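Local coordinates for putative sensory box/GGDEF family protein (Vibrio parahaemolyticus, PDB 3LID) that probably makes cyclic di-GMP from GTP through its GGDEF domain, this piece being the extracellular PDC-fold sensor domain thought to govern that output, at residues 194-208 with 212-226. Residues are numbered along the deposited sequence; the frame is centred on the assembly and turned at random.
Sequences VKHKGFYIASPDESR and DIIPERSQFNFSNMY. With EDO (1,2-ethanediol), chain H.
The ring of Phe199 is sandwiched between Asn221 and Asp212. Asn221 ND2 sits 3.2 Å above the centre of one face, the amide plane nearly upright on the ring. Asp212 N and CB cover the opposite face, with the carboxylate turned almost parallel to the ring, 16° away. Ser218 O and Lys197 CD lie at the ring edge. The ring of Tyr200 has Val194 CG2 over one face and Arg208 CD over the other. Phe220 O meets its edge, and Met225 SD comes obliquely to Tyr200 CE2 at 3.6 Å, a Met-aromatic contact. Arg208 CA makes a CH-pi contact with one face of the Phe220 ring.

Asn221 joins the two segments at the start of helix 222-225. With CG anti to its backbone N (chi1 -174°), ND2 reaches Lys197 O at 2.9 Å in a nearly straight bond. Ser223 N lies on a lone pair of Asn221 OD1, in the carbonyl plane; this is the N-cap bond. Ser223 OG reaches OD1 from above that plane. Phe222 N donates a hydrogen bond to Gly198 O, 2.8 Å away. One water accepts from Tyr200 N and donates to Arg208 O and Phe220 O.

Lys195 NZ makes a salt bridge to Asp212 and hydrogen-bonds to the syn lone pair of OD2, 2.7 Å away. Lys195 NZ also donates to both oxygens of a 1,2-ethanediol, probably from the crystallisation liquor. Its O1 donates to Asp212 OD1, and Ile135 O is a further partner. Arg208 NH2 has a salt bridge to Glu192, and NE a weak, long one to Asp205.

The contact joins the hairpin of strands 189-195 and 200-202 to the start of helix 222-225. Asn221 ND2 and Phe222 N tie the helix start to the Lys195 to Gly198 turn. The Lys195-Asp212 pair and the three-bonded water add links, and the opposite charges probably strengthen the first.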
ATOM      1  N   VAL A 194       9.914   0.575  -4.397  1.00 15.26           N
ATOM      2  CA  VAL A 194      10.547  -0.636  -4.901  1.00 15.14           C
ATOM      3  C   VAL A 194      10.507  -1.658  -3.874  1.00 13.86           C
ATOM      4  O   VAL A 194      10.975  -1.472  -2.731  1.00 16.22           O
ATOM      5  CB  VAL A 194      12.053  -0.316  -5.326  1.00 14.41           C
ATOM      6  CG1 VAL A 194      12.709  -1.599  -5.803  1.00 16.38           C
ATOM      7  CG2 VAL A 194      12.004   0.681  -6.465  1.00 16.42           C
ATOM      8  N   LYS A 195       9.992  -2.857  -4.223  1.00 14.56           N
ATOM      9  CA  LYS A 195       9.885  -3.895  -3.234  1.00 15.79           C
ATOM     10  C   LYS A 195      11.194  -4.593  -2.946  1.00 16.98           C
ATOM     11  O   LYS A 195      12.191  -4.400  -3.656  1.00 17.16           O
ATOM     12  CB  LYS A 195       8.938  -5.004  -3.779  1.00 16.77           C
ATOM     13  CG  LYS A 195       7.504  -4.384  -3.862  1.00 16.69           C
ATOM     14  CD  LYS A 195       6.529  -5.610  -4.076  1.00 17.57           C
ATOM     15  CE  LYS A 195       6.764  -6.147  -5.510  1.00 17.92           C
ATOM     16  NZ  LYS A 195       5.741  -7.368  -5.754  1.00 18.18           N
ATOM     17  N   HIS A 196      11.179  -5.412  -1.935  1.00 18.08           N
ATOM     18  CA  HIS A 196      12.354  -6.186  -1.523  1.00 20.16           C
ATOM     19  C   HIS A 196      12.892  -7.038  -2.680  1.00 20.76           C
ATOM     20  O   HIS A 196      14.144  -7.325  -2.783  1.00 19.75           O
ATOM     21  CB  HIS A 196      11.866  -7.081  -0.384  1.00 20.94           C
ATOM     22  CG  HIS A 196      12.871  -8.057   0.106  1.00 28.14           C
ATOM     23  ND1 HIS A 196      14.089  -7.665   0.620  1.00 27.03           N
ATOM     24  CD2 HIS A 196      12.827  -9.411   0.196  1.00 33.54           C
ATOM     25  CE1 HIS A 196      14.769  -8.739   0.976  1.00 32.76           C
ATOM     26  NE2 HIS A 196      14.030  -9.809   0.737  1.00 35.82           N
ATOM     27  N   LYS A 197      11.963  -7.496  -3.534  1.00 20.35           N
ATOM     28  CA  LYS A 197      12.353  -8.257  -4.747  1.00 19.58           C
ATOM     29  C   LYS A 197      12.865  -7.432  -5.901  1.00 19.16           C
ATOM     30  O   LYS A 197      13.240  -8.020  -6.912  1.00 22.33           O
ATOM     31  CB  LYS A 197      11.155  -9.013  -5.314  1.00 19.96           C
ATOM     32  CG  LYS A 197      10.074  -7.949  -5.953  1.00 14.58           C
ATOM     33  CD  LYS A 197       9.097  -9.277  -6.290  1.00 18.33           C
ATOM     34  CE  LYS A 197       9.120 -10.352  -5.262  1.00 32.21           C
ATOM     35  NZ  LYS A 197       9.201 -11.914  -5.672  1.00 37.23           N
ATOM     36  N   GLY A 198      12.907  -6.100  -5.794  1.00 18.30           N
ATOM     37  CA  GLY A 198      13.458  -5.241  -6.849  1.00 18.09           C
ATOM     38  C   GLY A 198      12.492  -4.628  -7.851  1.00 16.93           C
ATOM     39  O   GLY A 198      12.812  -3.728  -8.581  1.00 17.79           O
ATOM     40  N   PHE A 199      11.215  -5.088  -7.828  1.00 18.63           N
ATOM     41  CA  PHE A 199      10.282  -4.572  -8.774  1.00 16.76           C
ATOM     42  C   PHE A 199       9.526  -3.371  -8.214  1.00 17.49           C
ATOM     43  O   PHE A 199       9.397  -3.239  -6.984  1.00 18.25           O
ATOM     44  CB  PHE A 199       9.265  -5.697  -9.142  1.00 17.47           C
ATOM     45  CG  PHE A 199       9.897  -6.786  -9.999  1.00 14.67           C
ATOM     46  CD1 PHE A 199      10.143  -6.512 -11.338  1.00 16.26           C
ATOM     47  CD2 PHE A 199      10.178  -7.996  -9.452  1.00 17.50           C
ATOM     48  CE1 PHE A 199      10.739  -7.547 -12.137  1.00 19.61           C
ATOM     49  CE2 PHE A 199      10.793  -9.048 -10.263  1.00 21.62           C
ATOM     50  CZ  PHE A 199      11.022  -8.720 -11.590  1.00 18.03           C
ATOM     51  N   TYR A 200       9.014  -2.556  -9.100  1.00 16.67           N
ATOM     52  CA  TYR A 200       8.368  -1.290  -8.736  1.00 17.51           C
ATOM     53  C   TYR A 200       6.886  -1.455  -8.479  1.00 19.65           C
ATOM     54  O   TYR A 200       6.183  -2.118  -9.294  1.00 20.02           O
ATOM     55  CB  TYR A 200       8.501  -0.312  -9.861  1.00 18.06           C
ATOM     56  CG  TYR A 200       9.923   0.262  -9.989  1.00 16.71           C
ATOM     57  CD1 TYR A 200      10.183   1.562  -9.621  1.00 17.65           C
ATOM     58  CD2 TYR A 200      10.950  -0.502 -10.598  1.00 22.10           C
ATOM     59  CE1 TYR A 200      11.487   2.136  -9.749  1.00 19.78           C
ATOM     60  CE2 TYR A 200      12.259   0.059 -10.713  1.00 20.77           C
ATOM     61  CZ  TYR A 200      12.477   1.359 -10.324  1.00 23.57           C
ATOM     62  OH  TYR A 200      13.762   1.903 -10.508  1.00 24.29           O
ATOM     63  N   ILE A 201       6.398  -0.850  -7.388  1.00 18.44           N
ATOM     64  CA  ILE A 201       4.925  -0.840  -7.176  1.00 16.44           C
ATOM     65  C   ILE A 201       4.388   0.573  -7.162  1.00 19.68           C
ATOM     66  O   ILE A 201       3.157   0.785  -7.026  1.00 19.97           O
ATOM     67  CB  ILE A 201       4.526  -1.575  -5.905  1.00 16.12           C
ATOM     68  CG1 ILE A 201       5.241  -1.013  -4.668  1.00 16.09           C
ATOM     69  CG2 ILE A 201       4.794  -3.074  -6.028  1.00 17.72           C
ATOM     70  CD1 ILE A 201       4.626  -1.592  -3.391  1.00 16.69           C
ATOM     71  N   ALA A 202       5.245   1.592  -7.283  1.00 17.91           N
ATOM     72  CA  ALA A 202       4.737   2.916  -7.503  1.00 19.12           C
ATOM     73  C   ALA A 202       5.793   3.739  -8.193  1.00 20.65           C
ATOM     74  O   ALA A 202       6.979   3.657  -7.838  1.00 21.14           O
ATOM     75  CB  ALA A 202       4.357   3.586  -6.134  1.00 20.88           C
ATOM     76  N   SER A 203       5.346   4.576  -9.134  1.00 21.70           N
ATOM     77  CA  SER A 203       6.262   5.389  -9.912  1.00 23.46           C
ATOM     78  C   SER A 203       5.481   6.446 -10.697  1.00 25.52           C
ATOM     79  O   SER A 203       4.339   6.169 -11.101  1.00 26.28           O
ATOM     80  CB  SER A 203       7.077   4.483 -10.851  1.00 23.38           C
ATOM     81  OG  SER A 203       7.937   5.260 -11.653  1.00 22.91           O
ATOM     82  N   PRO A 204       6.088   7.632 -10.966  1.00 27.22           N
ATOM     83  CA  PRO A 204       5.396   8.555 -11.885  1.00 28.58           C
ATOM     84  C   PRO A 204       5.372   7.905 -13.254  1.00 30.68           C
ATOM     85  O   PRO A 204       4.511   8.227 -14.084  1.00 30.62           O
ATOM     86  CB  PRO A 204       6.238   9.869 -11.812  1.00 29.00           C
ATOM     87  CG  PRO A 204       7.570   9.422 -11.301  1.00 28.58           C
ATOM     88  CD  PRO A 204       7.294   8.229 -10.377  1.00 27.01           C
ATOM     89  N   ASP A 205       6.228   6.919 -13.457  1.00 29.19           N
ATOM     90  CA  ASP A 205       6.208   6.149 -14.700  1.00 31.52           C
ATOM     91  C   ASP A 205       5.447   4.803 -14.625  1.00 29.17           C
ATOM     92  O   ASP A 205       6.014   3.763 -14.269  1.00 27.92           O
ATOM     93  CB  ASP A 205       7.644   5.934 -15.231  1.00 31.56           C
ATOM     94  CG  ASP A 205       7.684   5.080 -16.491  1.00 38.00           C
ATOM     95  OD1 ASP A 205       6.643   4.981 -17.192  1.00 36.68           O
ATOM     96  OD2 ASP A 205       8.753   4.472 -16.767  1.00 44.84           O
ATOM     97  N   GLU A 206       4.158   4.827 -15.008  1.00 30.90           N
ATOM     98  CA  GLU A 206       3.255   3.665 -14.894  1.00 32.55           C
ATOM     99  C   GLU A 206       3.806   2.486 -15.601  1.00 32.17           C
ATOM    100  O   GLU A 206       3.506   1.337 -15.271  1.00 30.41           O
ATOM    101  CB  GLU A 206       1.876   3.994 -15.522  1.00 34.65           C
ATOM    102  CG  GLU A 206       1.009   2.774 -15.924  1.00 42.90           C
ATOM    103  CD  GLU A 206      -0.064   2.490 -14.851  1.00 48.67           C
ATOM    104  OE1 GLU A 206       0.293   1.878 -13.820  1.00 53.92           O
ATOM    105  OE2 GLU A 206      -1.254   2.893 -15.021  1.00 52.45           O
ATOM    106  N   SER A 207       4.610   2.740 -16.628  1.00 32.14           N
ATOM    107  CA  SER A 207       5.000   1.642 -17.461  1.00 32.27           C
ATOM    108  C   SER A 207       6.047   0.771 -16.827  1.00 31.42           C
ATOM    109  O   SER A 207       6.322  -0.300 -17.331  1.00 31.45           O
ATOM    110  CB  SER A 207       5.467   2.133 -18.844  1.00 34.16           C
ATOM    111  OG  SER A 207       6.785   2.594 -18.723  1.00 38.33           O
ATOM    112  N   ARG A 208       6.602   1.182 -15.676  1.00 28.67           N
ATOM    113  CA  ARG A 208       7.572   0.296 -15.043  1.00 27.77           C
ATOM    114  C   ARG A 208       6.991  -0.526 -13.901  1.00 25.82           C
ATOM    115  O   ARG A 208       7.717  -1.260 -13.247  1.00 24.65           O
ATOM    116  CB  ARG A 208       8.783   1.101 -14.545  1.00 28.92           C
ATOM    117  CG  ARG A 208       8.466   2.066 -13.447  1.00 31.70           C
ATOM    118  CD  ARG A 208       9.784   2.798 -12.965  1.00 33.69           C
ATOM    119  NE  ARG A 208      10.487   3.387 -14.100  1.00 35.63           N
ATOM    120  CZ  ARG A 208      11.637   4.076 -14.021  1.00 35.21           C
ATOM    121  NH1 ARG A 208      12.186   4.577 -15.112  1.00 40.38           N
ATOM    122  NH2 ARG A 208      12.221   4.320 -12.858  1.00 28.45           N
ATOM    123  N   ASP A 212       7.142  -8.186 -11.929  1.00 21.93           N
ATOM    124  CA  ASP A 212       7.135  -9.555 -11.465  1.00 22.69           C
ATOM    125  C   ASP A 212       5.842 -10.240 -11.954  1.00 23.64           C
ATOM    126  O   ASP A 212       5.710 -11.450 -11.902  1.00 25.68           O
ATOM    127  CB  ASP A 212       7.318  -9.711  -9.929  1.00 23.05           C
ATOM    128  CG  ASP A 212       6.501  -8.661  -9.107  1.00 18.58           C
ATOM    129  OD1 ASP A 212       5.938  -7.714  -9.713  1.00 21.90           O
ATOM    130  OD2 ASP A 212       6.490  -8.841  -7.898  1.00 22.33           O
ATOM    131  N   ILE A 213       4.926  -9.424 -12.408  1.00 24.57           N
ATOM    132  CA  ILE A 213       3.590  -9.937 -12.881  1.00 26.52           C
ATOM    133  C   ILE A 213       3.381  -9.747 -14.362  1.00 27.57           C
ATOM    134  O   ILE A 213       2.796 -10.624 -14.972  1.00 29.89           O
ATOM    135  CB  ILE A 213       2.438  -9.186 -12.174  1.00 26.53           C
ATOM    136  CG1 ILE A 213       2.602  -9.270 -10.650  1.00 24.14           C
ATOM    137  CG2 ILE A 213       1.043  -9.835 -12.559  1.00 28.46           C
ATOM    138  CD1 ILE A 213       2.759 -10.616 -10.005  1.00 25.50           C
ATOM    139  N   ILE A 214       3.777  -8.613 -14.925  1.00 29.07           N
ATOM    140  CA  ILE A 214       3.573  -8.256 -16.315  1.00 30.71           C
ATOM    141  C   ILE A 214       4.840  -8.518 -17.100  1.00 34.37           C
ATOM    142  O   ILE A 214       5.835  -7.778 -16.938  1.00 31.61           O
ATOM    143  CB  ILE A 214       3.190  -6.762 -16.408  1.00 31.79           C
ATOM    144  CG1 ILE A 214       1.966  -6.472 -15.554  1.00 29.98           C
ATOM    145  CG2 ILE A 214       2.990  -6.200 -17.840  1.00 31.66           C
ATOM    146  CD1 ILE A 214       1.528  -5.139 -15.836  1.00 34.96           C
ATOM    147  N   PRO A 215       4.797  -9.521 -18.019  1.00 35.84           N
ATOM    148  CA  PRO A 215       5.953  -9.983 -18.839  1.00 36.72           C
ATOM    149  C   PRO A 215       6.688  -8.880 -19.568  1.00 36.57           C
ATOM    150  O   PRO A 215       7.906  -8.868 -19.510  1.00 38.53           O
ATOM    151  CB  PRO A 215       5.303 -10.924 -19.902  1.00 37.44           C
ATOM    152  CG  PRO A 215       3.967 -11.333 -19.297  1.00 36.67           C
ATOM    153  CD  PRO A 215       3.514 -10.117 -18.464  1.00 36.01           C
ATOM    154  N   GLU A 216       5.974  -7.923 -20.170  1.00 37.36           N
ATOM    155  CA  GLU A 216       6.596  -6.863 -20.995  1.00 38.60           C
ATOM    156  C   GLU A 216       7.367  -5.844 -20.144  1.00 37.40           C
ATOM    157  O   GLU A 216       7.844  -4.824 -20.652  1.00 36.91           O
ATOM    158  CB  GLU A 216       5.535  -6.127 -21.807  1.00 38.92           C
ATOM    159  CG  GLU A 216       4.504  -7.096 -22.490  1.00 45.29           C
ATOM    160  CD  GLU A 216       3.704  -7.992 -21.475  1.00 47.60           C
ATOM    161  OE1 GLU A 216       2.820  -7.461 -20.806  1.00 39.34           O
ATOM    162  OE2 GLU A 216       3.927  -9.242 -21.369  1.00 53.60           O
ATOM    163  N   ARG A 217       7.415  -6.113 -18.828  1.00 36.11           N
ATOM    164  CA  ARG A 217       7.943  -5.129 -17.864  1.00 32.72           C
ATOM    165  C   ARG A 217       8.988  -5.759 -16.989  1.00 32.11           C
ATOM    166  O   ARG A 217       9.445  -5.145 -16.016  1.00 30.75           O
ATOM    167  CB  ARG A 217       6.809  -4.574 -17.010  1.00 30.74           C
ATOM    168  CG  ARG A 217       5.922  -3.587 -17.717  1.00 32.78           C
ATOM    169  CD  ARG A 217       4.691  -3.200 -16.876  1.00 32.80           C
ATOM    170  NE  ARG A 217       3.717  -2.331 -17.584  1.00 31.24           N
ATOM    171  CZ  ARG A 217       2.779  -1.619 -16.958  1.00 30.34           C
ATOM    172  NH1 ARG A 217       2.705  -1.659 -15.624  1.00 28.51           N
ATOM    173  NH2 ARG A 217       1.914  -0.847 -17.611  1.00 30.56           N
ATOM    174  N   SER A 218       9.355  -6.986 -17.308  1.00 30.79           N
ATOM    175  CA  SER A 218      10.169  -7.780 -16.435  1.00 30.22           C
ATOM    176  C   SER A 218      11.590  -7.188 -16.359  1.00 30.61           C
ATOM    177  O   SER A 218      12.328  -7.478 -15.443  1.00 28.92           O
ATOM    178  CB  SER A 218      10.243  -9.185 -16.969  1.00 32.53           C
ATOM    179  OG  SER A 218      10.763  -9.106 -18.303  1.00 35.51           O
ATOM    180  N   GLN A 219      11.904  -6.282 -17.267  1.00 29.56           N
ATOM    181  CA  GLN A 219      13.227  -5.608 -17.243  1.00 30.77           C
ATOM    182  C   GLN A 219      13.321  -4.503 -16.174  1.00 30.84           C
ATOM    183  O   GLN A 219      14.429  -4.022 -15.780  1.00 30.21           O
ATOM    184  CB  GLN A 219      13.565  -5.051 -18.629  1.00 30.87           C
ATOM    185  CG  GLN A 219      12.712  -3.885 -19.083  1.00 35.99           C
ATOM    186  CD  GLN A 219      11.488  -4.349 -19.914  1.00 39.52           C
ATOM    187  OE1 GLN A 219      10.973  -5.453 -19.721  1.00 37.94           O
ATOM    188  NE2 GLN A 219      11.066  -3.513 -20.856  1.00 43.01           N
ATOM    189  N   PHE A 220      12.159  -4.079 -15.689  1.00 29.52           N
ATOM    190  CA  PHE A 220      12.113  -2.992 -14.727  1.00 28.07           C
ATOM    191  C   PHE A 220      12.276  -3.531 -13.333  1.00 26.82           C
ATOM    192  O   PHE A 220      11.300  -3.530 -12.491  1.00 25.26           O
ATOM    193  CB  PHE A 220      10.804  -2.245 -14.892  1.00 27.90           C
ATOM    194  CG  PHE A 220      10.680  -1.565 -16.239  1.00 33.89           C
ATOM    195  CD1 PHE A 220      11.366  -0.369 -16.488  1.00 36.58           C
ATOM    196  CD2 PHE A 220       9.902  -2.123 -17.248  1.00 34.58           C
ATOM    197  CE1 PHE A 220      11.263   0.280 -17.731  1.00 38.66           C
ATOM    198  CE2 PHE A 220       9.796  -1.485 -18.493  1.00 37.87           C
ATOM    199  CZ  PHE A 220      10.479  -0.284 -18.726  1.00 38.14           C
ATOM    200  N   ASN A 221      13.477  -4.043 -13.054  1.00 25.19           N
ATOM    201  CA  ASN A 221      13.817  -4.443 -11.721  1.00 21.39           C
ATOM    202  C   ASN A 221      15.033  -3.575 -11.343  1.00 23.57           C
ATOM    203  O   ASN A 221      15.946  -3.362 -12.179  1.00 20.92           O
ATOM    204  CB  ASN A 221      14.152  -5.918 -11.626  1.00 22.62           C
ATOM    205  CG  ASN A 221      14.365  -6.358 -10.209  1.00 21.66           C
ATOM    206  OD1 ASN A 221      15.338  -5.957  -9.542  1.00 22.15           O
ATOM    207  ND2 ASN A 221      13.442  -7.191  -9.690  1.00 22.84           N
ATOM    208  N   PHE A 222      14.992  -3.002 -10.138  1.00 21.44           N
ATOM    209  CA  PHE A 222      16.043  -2.086  -9.744  1.00 22.34           C
ATOM    210  C   PHE A 222      17.418  -2.782  -9.821  1.00 21.66           C
ATOM    211  O   PHE A 222      18.425  -2.137 -10.147  1.00 24.19           O
ATOM    212  CB  PHE A 222      15.815  -1.633  -8.309  1.00 21.94           C
ATOM    213  CG  PHE A 222      16.594  -0.379  -7.980  1.00 19.31           C
ATOM    214  CD1 PHE A 222      16.050   0.862  -8.117  1.00 21.09           C
ATOM    215  CD2 PHE A 222      17.927  -0.518  -7.540  1.00 20.21           C
ATOM    216  CE1 PHE A 222      16.787   2.050  -7.771  1.00 21.94           C
ATOM    217  CE2 PHE A 222      18.687   0.621  -7.196  1.00 22.30           C
ATOM    218  CZ  PHE A 222      18.111   1.904  -7.309  1.00 20.52           C
ATOM    219  N   SER A 223      17.441  -4.044  -9.529  1.00 23.12           N
ATOM    220  CA  SER A 223      18.731  -4.764  -9.536  1.00 25.70           C
ATOM    221  C   SER A 223      19.288  -4.940 -10.954  1.00 26.19           C
ATOM    222  O   SER A 223      20.496  -5.114 -11.125  1.00 26.10           O
ATOM    223  CB  SER A 223      18.641  -6.082  -8.837  1.00 25.95           C
ATOM    224  OG  SER A 223      17.943  -7.040  -9.648  1.00 28.60           O
ATOM    225  N   ASN A 224      18.417  -4.934 -11.949  1.00 25.31           N
ATOM    226  CA  ASN A 224      18.843  -5.022 -13.352  1.00 26.51           C
ATOM    227  C   ASN A 224      19.179  -3.646 -13.843  1.00 26.23           C
ATOM    228  O   ASN A 224      20.124  -3.447 -14.614  1.00 26.14           O
ATOM    229  CB  ASN A 224      17.657  -5.579 -14.162  1.00 27.60           C
ATOM    230  CG  ASN A 224      17.973  -5.779 -15.608  1.00 34.40           C
ATOM    231  OD1 ASN A 224      18.948  -6.491 -15.946  1.00 37.73           O
ATOM    232  ND2 ASN A 224      17.111  -5.242 -16.495  1.00 36.96           N
ATOM    233  N   MET A 225      18.397  -2.651 -13.431  1.00 23.90           N
ATOM    234  CA  MET A 225      18.587  -1.281 -13.867  1.00 23.44           C
ATOM    235  C   MET A 225      19.867  -0.590 -13.297  1.00 24.38           C
ATOM    236  O   MET A 225      20.576   0.128 -14.025  1.00 23.75           O
ATOM    237  CB  MET A 225      17.337  -0.465 -13.530  1.00 23.65           C
ATOM    238  CG  MET A 225      16.118  -0.883 -14.412  1.00 26.28           C
ATOM    239  SD  MET A 225      14.618  -0.384 -13.458  1.00 28.08           S
ATOM    240  CE  MET A 225      14.584   1.310 -13.705  1.00 26.25           C
ATOM    241  N   TYR A 226      20.136  -0.845 -12.029  1.00 21.79           N
ATOM    242  CA  TYR A 226      21.203  -0.216 -11.247  1.00 24.14           C
ATOM    243  C   TYR A 226      21.911  -1.250 -10.417  1.00 23.10           C
ATOM    244  O   TYR A 226      21.908  -1.227  -9.181  1.00 21.34           O
ATOM    245  CB  TYR A 226      20.640   0.910 -10.348  1.00 23.81           C
ATOM    246  CG  TYR A 226      19.838   1.943 -11.083  1.00 23.64           C
ATOM    247  CD1 TYR A 226      20.436   2.820 -12.013  1.00 26.03           C
ATOM    248  CD2 TYR A 226      18.485   2.061 -10.885  1.00 21.99           C
ATOM    249  CE1 TYR A 226      19.712   3.797 -12.678  1.00 28.44           C
ATOM    250  CE2 TYR A 226      17.768   3.076 -11.522  1.00 24.75           C
ATOM    251  CZ  TYR A 226      18.397   3.941 -12.437  1.00 27.24           C
ATOM    252  OH  TYR A 226      17.693   4.946 -13.103  1.00 29.15           O
TER
HETATM  253  C1  EDO H   5       2.921  -6.744  -7.893  1.00 19.71           C
HETATM  254  O1  EDO H   5       4.272  -6.162  -8.079  1.00 19.81           O
HETATM  255  C2  EDO H   5       2.316  -6.129  -6.646  1.00 16.55           C
HETATM  256  O2  EDO H   5       3.018  -6.624  -5.497  1.00 19.35           O
HETATM  257  O   HOH W   1       8.636  -3.473 -11.856  1.00 20.29           O